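Local coordinates for RahU protein (Pseudomonas aeruginosa PAO1, PDB 6ZC2) that is a bacterial aegerolysin that interacts with the membrane lipid ceramide phosphorylethanolamine and, as its family suggests, may bind glycolipids, at residues A[6-11]-A[57-62]. Residues are numbered along the deposited sequence; the frame is centred on the assembly and turned at random.
Sequences WIAVKV and PQWIAS. With EDO (1,2-ethanediol), chain G; EDO (1,2-ethanediol), chain C.
Lys10 lies across one face of the indole of Trp59, its CB lying 3.5 Å from the centroid of the six-membered ring and only 7° off the ring normal, a CH-pi contact between a non-hydrogen-bonded antiparallel pair. With CG anti to the backbone N (chi1 -178°), the extended chain crosses the ring obliquely, CG and CD lying near CE2 and CZ2, and CE lies 3.7 Å from Pro57 CB. The CE3–CZ3 edge of the indole turns toward Ala8, with CE3 3.6 Å from Ala8 CB and Ala8 O near the ring plane. Between the two strands the backbones are joined by five nearly straight hydrogen bonds, among them Val9 N to Ile60 O (2.8 Å) and its return, Ile60 N to Val9 O (2.9 Å). On the other face, Val11 CG2 touches Ile60 CD1 at 4.0 Å. There Ile7 and Val9 pack on Phe88 of strand 83-92 in the second sheet, as expected of a beta sandwich, while the OG of buried Ser62 is hydrogen-bonded to Thr72 OG1 and Lys31 O. Tyr35 stacks on Trp59, and strand 6-13 runs between antiparallel strand 58-63 and parallel strand 126-134.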
loop_
_atom_site.group_PDB
_atom_site.type_symbol
_atom_site.label_atom_id
_atom_site.label_comp_id
_atom_site.label_asym_id
_atom_site.label_seq_id
_atom_site.Cartn_x
_atom_site.Cartn_y
_atom_site.Cartn_z
ATOM N N TRP A 6 -4.632 -5.207 -9.870
ATOM C CA TRP A 6 -4.138 -5.490 -8.528
ATOM C C TRP A 6 -2.850 -4.723 -8.255
ATOM O O TRP A 6 -2.103 -4.362 -9.175
ATOM C CB TRP A 6 -3.930 -6.998 -8.295
ATOM C CG TRP A 6 -2.828 -7.620 -9.137
ATOM C CD1 TRP A 6 -2.937 -8.061 -10.430
ATOM C CD2 TRP A 6 -1.466 -7.872 -8.745
ATOM N NE1 TRP A 6 -1.736 -8.563 -10.866
ATOM C CE2 TRP A 6 -0.815 -8.454 -9.856
ATOM C CE3 TRP A 6 -0.736 -7.659 -7.570
ATOM C CZ2 TRP A 6 0.527 -8.835 -9.822
ATOM C CZ3 TRP A 6 0.604 -8.032 -7.542
ATOM C CH2 TRP A 6 1.219 -8.620 -8.662
ATOM N N ILE A 7 -2.607 -4.494 -6.957
ATOM C CA ILE A 7 -1.370 -3.935 -6.422
ATOM C C ILE A 7 -0.991 -4.762 -5.199
ATOM O O ILE A 7 -1.855 -5.267 -4.478
ATOM C CB ILE A 7 -1.544 -2.436 -6.044
ATOM C CG1 ILE A 7 -0.205 -1.799 -5.627
ATOM C CG2 ILE A 7 -2.596 -2.272 -4.938
ATOM C CD1 ILE A 7 -0.286 -0.308 -5.342
ATOM N N ALA A 8 0.311 -4.907 -4.961
ATOM C CA ALA A 8 0.802 -5.502 -3.722
ATOM C C ALA A 8 1.962 -4.644 -3.241
ATOM O O ALA A 8 2.948 -4.478 -3.965
ATOM C CB ALA A 8 1.225 -6.962 -3.928
ATOM N N VAL A 9 1.835 -4.091 -2.034
ATOM C CA VAL A 9 2.806 -3.151 -1.480
ATOM C C VAL A 9 3.640 -3.868 -0.425
ATOM O O VAL A 9 3.108 -4.308 0.603
ATOM C CB VAL A 9 2.114 -1.915 -0.886
ATOM C CG1 VAL A 9 3.153 -0.896 -0.454
ATOM C CG2 VAL A 9 1.118 -1.319 -1.887
ATOM N N LYS A 10 4.949 -3.972 -0.667
ATOM C CA LYS A 10 5.882 -4.567 0.291
ATOM C C LYS A 10 6.330 -3.467 1.250
ATOM O O LYS A 10 7.018 -2.527 0.842
ATOM C CB LYS A 10 7.081 -5.165 -0.442
ATOM C CG LYS A 10 8.083 -5.846 0.477
ATOM C CD LYS A 10 9.276 -6.401 -0.296
ATOM C CE LYS A 10 10.353 -6.911 0.651
ATOM N NZ LYS A 10 11.357 -7.768 -0.057
ATOM N N VAL A 11 5.933 -3.570 2.517
ATOM C CA VAL A 11 6.254 -2.564 3.530
ATOM C C VAL A 11 7.580 -2.945 4.184
ATOM O O VAL A 11 7.664 -3.951 4.899
ATOM C CB VAL A 11 5.128 -2.434 4.565
ATOM C CG1 VAL A 11 5.484 -1.391 5.614
ATOM C CG2 VAL A 11 3.815 -2.088 3.870
ATOM N N PRO A 57 9.639 -7.707 6.329
ATOM C CA PRO A 57 8.600 -7.029 5.541
ATOM C C PRO A 57 7.308 -7.830 5.458
ATOM O O PRO A 57 7.311 -9.065 5.450
ATOM C CB PRO A 57 9.240 -6.885 4.155
ATOM C CG PRO A 57 10.702 -6.840 4.438
ATOM C CD PRO A 57 10.928 -7.765 5.614
ATOM N N GLN A 58 6.192 -7.097 5.391
ATOM C CA GLN A 58 4.868 -7.659 5.162
ATOM C C GLN A 58 4.241 -6.960 3.962
ATOM O O GLN A 58 4.605 -5.833 3.624
ATOM C CB GLN A 58 3.962 -7.502 6.396
ATOM C CG GLN A 58 4.391 -8.334 7.593
ATOM C CD GLN A 58 3.489 -8.126 8.789
ATOM O OE1 GLN A 58 2.266 -8.248 8.685
ATOM N NE2 GLN A 58 4.080 -7.791 9.928
ATOM N N TRP A 59 3.274 -7.628 3.332
ATOM C CA TRP A 59 2.641 -7.136 2.114
ATOM C C TRP A 59 1.182 -6.752 2.352
ATOM O O TRP A 59 0.436 -7.477 3.018
ATOM C CB TRP A 59 2.700 -8.203 1.021
ATOM C CG TRP A 59 4.079 -8.503 0.516
ATOM C CD1 TRP A 59 5.052 -9.236 1.147
ATOM C CD2 TRP A 59 4.637 -8.091 -0.737
ATOM N NE1 TRP A 59 6.176 -9.304 0.362
ATOM C CE2 TRP A 59 5.946 -8.614 -0.802
ATOM C CE3 TRP A 59 4.155 -7.330 -1.812
ATOM C CZ2 TRP A 59 6.777 -8.418 -1.910
ATOM C CZ3 TRP A 59 4.984 -7.126 -2.906
ATOM C CH2 TRP A 59 6.281 -7.672 -2.948
ATOM N N ILE A 60 0.780 -5.616 1.782
ATOM C CA ILE A 60 -0.616 -5.181 1.735
ATOM C C ILE A 60 -1.047 -5.239 0.277
ATOM O O ILE A 60 -0.498 -4.518 -0.565
ATOM C CB ILE A 60 -0.775 -3.764 2.305
ATOM C CG1 ILE A 60 -0.339 -3.744 3.773
ATOM C CG2 ILE A 60 -2.209 -3.285 2.160
ATOM C CD1 ILE A 60 -0.177 -2.365 4.341
ATOM N N ALA A 61 -2.022 -6.097 -0.028
ATOM C CA ALA A 61 -2.412 -6.359 -1.407
ATOM C C ALA A 61 -3.893 -6.064 -1.605
ATOM O O ALA A 61 -4.719 -6.327 -0.719
ATOM C CB ALA A 61 -2.108 -7.811 -1.808
ATOM N N SER A 62 -4.224 -5.522 -2.777
ATOM C CA SER A 62 -5.599 -5.180 -3.106
ATOM C C SER A 62 -5.848 -5.447 -4.585
ATOM O O SER A 62 -4.958 -5.244 -5.417
ATOM C CB SER A 62 -5.879 -3.703 -2.785
ATOM O OG SER A 62 -7.215 -3.328 -3.083
HETATM C C1 EDO G . 3.948 -12.022 3.520
HETATM O O1 EDO G . 3.053 -11.852 2.414
HETATM C C2 EDO G . 3.262 -11.563 4.800
HETATM O O2 EDO G . 2.851 -10.198 4.656
HETATM C C1 EDO C . -2.888 -7.973 4.534
HETATM O O1 EDO C . -2.914 -9.396 4.346
HETATM C C2 EDO C . -3.689 -7.321 3.418
HETATM O O2 EDO C . -3.060 -7.563 2.159
#